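Response regulator protein (Burkholderia pseudomallei, PDB 3RQI) probably acts as a two-component response regulator, taking up a phosphoryl group on an aspartate of its receiver domain and passing the signal to a Fis-type DNA-binding domain. Local coordinates at residues Glu17-Ala20 / Gly21-Arg25. Residues are numbered along the deposited sequence; the frame is centred on the assembly and turned at random.
Sequences EVFA and GTLAR
Four successive i+4 to i hydrogen bonds, from Gly21 N, Thr22 N, Leu23 N and Ala24 N to the carbonyls of Glu17, Val18, Phe19 and Ala20, continued by Arg25 N to Gly21 O (2.9 Å), identify 17-25 as regular alpha-helix. It is the opening part of helix 17-29, the crossover between strands 9-13 and 33-37 in a CheY-like receiver domain. Geometry varies along the series: Gly21 N lies 2.9 Å from Glu17 O but 40° above the carbonyl plane, whereas Thr22 N approaches Val18 O almost in line with the C=O bond. In the first turn, Asn16 OD1 accepts a hydrogen bond from Phe19 N and a weak one from Val18 N.

Leu23, Ala20 and Ala24 form the buried side, with Phe19 at its margin. In Leu23, chi1 171° sets CG beside the carbonyl carbon and, with chi2 55°, CD2 projects outward from the helix; the Phe19 ring leans forward, so that CE2 meets CD2 obliquely at 4.3 Å, a loose touch. Leu23 also packs on Val12 of strand 9-13 and on Val112 and Ile115 of helix 112-118. Ala24 CB sits 3.3 Å from Ala20 O, one turn back; Ala20 touches Gln36 and Val12, Ala24 Val34 and Gln36. The Phe19 side chain, about 8 Å from the calcium ion of the phosphorylation site, also forms a cation-pi pair with Lys108.

On the outer side Val18 O collects further polar neighbours. Thr22 OG1, placed beside its own backbone N, comes within 3.3 Å of Val18 O, a weak hydrogen bond at most. Arg25 folds back so that Gly21 O lies above one guanidinium face, off centre toward its rim, while a water in the guanidinium plane accepts from Arg25 NH1 at 2.7 Å and donates to Val18 O at 2.9 Å.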
ATOM      1  N   GLU A  17      -0.241  12.177 -22.154  1.00 14.68           N
ATOM      2  CA  GLU A  17      -0.318  11.492 -23.430  1.00 15.34           C
ATOM      3  C   GLU A  17       1.061  11.091 -23.937  1.00 14.57           C
ATOM      4  O   GLU A  17       1.201  10.147 -24.714  1.00 13.86           O
ATOM      5  CB  GLU A  17      -1.061  12.362 -24.468  1.00 16.83           C
ATOM      6  CG  GLU A  17      -2.432  12.860 -23.969  1.00 23.28           C
ATOM      7  CD  GLU A  17      -3.238  13.667 -24.976  1.00 31.90           C
ATOM      8  OE1 GLU A  17      -2.964  13.605 -26.199  1.00 34.35           O
ATOM      9  OE2 GLU A  17      -4.176  14.353 -24.521  1.00 33.65           O
ATOM     10  N   VAL A  18       2.083  11.814 -23.486  1.00 14.91           N
ATOM     11  CA  VAL A  18       3.461  11.488 -23.866  1.00 14.43           C
ATOM     12  C   VAL A  18       3.910  10.201 -23.180  1.00 13.54           C
ATOM     13  O   VAL A  18       4.357   9.228 -23.821  1.00 13.23           O
ATOM     14  CB  VAL A  18       4.391  12.661 -23.547  1.00 14.46           C
ATOM     15  CG1 VAL A  18       5.838  12.271 -23.845  1.00 14.91           C
ATOM     16  CG2 VAL A  18       4.005  13.951 -24.351  1.00 17.95           C
ATOM     17  N   PHE A  19       3.759  10.155 -21.862  1.00 12.78           N
ATOM     18  CA  PHE A  19       3.992   8.940 -21.125  1.00 13.54           C
ATOM     19  C   PHE A  19       3.165   7.780 -21.686  1.00 12.45           C
ATOM     20  O   PHE A  19       3.682   6.693 -21.855  1.00 12.29           O
ATOM     21  CB  PHE A  19       3.678   9.157 -19.634  1.00 13.13           C
ATOM     22  CG  PHE A  19       3.739   7.901 -18.825  1.00 14.35           C
ATOM     23  CD1 PHE A  19       4.955   7.491 -18.290  1.00 18.32           C
ATOM     24  CD2 PHE A  19       2.611   7.117 -18.635  1.00 13.55           C
ATOM     25  CE1 PHE A  19       5.040   6.333 -17.548  1.00 20.82           C
ATOM     26  CE2 PHE A  19       2.710   5.922 -17.887  1.00 15.30           C
ATOM     27  CZ  PHE A  19       3.921   5.558 -17.371  1.00 14.54           C
ATOM     28  N   ALA A  20       1.901   8.039 -21.994  1.00 11.83           N
ATOM     29  CA  ALA A  20       1.020   6.972 -22.421  1.00 12.35           C
ATOM     30  C   ALA A  20       1.474   6.411 -23.765  1.00 13.84           C
ATOM     31  O   ALA A  20       1.449   5.189 -23.998  1.00 13.51           O
ATOM     32  CB  ALA A  20      -0.427   7.471 -22.479  1.00 13.07           C
ATOM     33  N   GLY A  21       1.923   7.301 -24.640  1.00 13.74           N
ATOM     34  CA  GLY A  21       2.455   6.886 -25.945  1.00 13.58           C
ATOM     35  C   GLY A  21       3.725   6.069 -25.874  1.00 14.76           C
ATOM     36  O   GLY A  21       3.908   5.092 -26.606  1.00 14.50           O
ATOM     37  N   THR A  22       4.624   6.456 -24.976  1.00 13.85           N
ATOM     38  CA  THR A  22       5.861   5.693 -24.789  1.00 13.69           C
ATOM     39  C   THR A  22       5.562   4.275 -24.277  1.00 13.34           C
ATOM     40  O   THR A  22       6.169   3.284 -24.718  1.00 13.82           O
ATOM     41  CB  THR A  22       6.782   6.484 -23.831  1.00 14.55           C
ATOM     42  OG1 THR A  22       7.177   7.720 -24.474  1.00 15.33           O
ATOM     43  CG2 THR A  22       8.034   5.690 -23.483  1.00 16.30           C
ATOM     44  N   LEU A  23       4.624   4.189 -23.349  1.00 12.21           N
ATOM     45  CA  LEU A  23       4.230   2.894 -22.805  1.00 12.91           C
ATOM     46  C   LEU A  23       3.556   2.065 -23.901  1.00 13.67           C
ATOM     47  O   LEU A  23       3.883   0.896 -24.078  1.00 14.13           O
ATOM     48  CB  LEU A  23       3.328   3.087 -21.576  1.00 12.53           C
ATOM     49  CG  LEU A  23       2.656   1.824 -21.019  1.00 12.59           C
ATOM     50  CD1 LEU A  23       3.694   0.733 -20.687  1.00 12.44           C
ATOM     51  CD2 LEU A  23       1.839   2.199 -19.754  1.00  8.93           C
ATOM     52  N   ALA A  24       2.646   2.691 -24.635  1.00 13.76           N
ATOM     53  CA  ALA A  24       1.944   2.005 -25.737  1.00 14.70           C
ATOM     54  C   ALA A  24       2.937   1.458 -26.748  1.00 15.99           C
ATOM     55  O   ALA A  24       2.849   0.294 -27.153  1.00 17.17           O
ATOM     56  CB  ALA A  24       0.963   2.940 -26.398  1.00 15.47           C
ATOM     57  N   ARG A  25       3.881   2.287 -27.183  1.00 16.52           N
ATOM     58  CA  ARG A  25       4.844   1.791 -28.152  1.00 18.41           C
ATOM     59  C   ARG A  25       5.644   0.617 -27.630  1.00 18.96           C
ATOM     60  O   ARG A  25       5.870  -0.321 -28.378  1.00 20.23           O
ATOM     61  CB  ARG A  25       5.740   2.910 -28.632  1.00 19.06           C
ATOM     62  CG  ARG A  25       4.984   3.895 -29.504  1.00 18.52           C
ATOM     63  CD  ARG A  25       5.945   4.924 -30.134  1.00 21.72           C
ATOM     64  NE  ARG A  25       6.575   5.784 -29.123  1.00 22.61           N
ATOM     65  CZ  ARG A  25       5.988   6.845 -28.562  1.00 22.77           C
ATOM     66  NH1 ARG A  25       6.641   7.546 -27.659  1.00 20.98           N
ATOM     67  NH2 ARG A  25       4.756   7.220 -28.913  1.00 24.66           N
TER
HETATM   68  O   HOH W   1       4.860   9.318 -26.676  1.00  7.63           O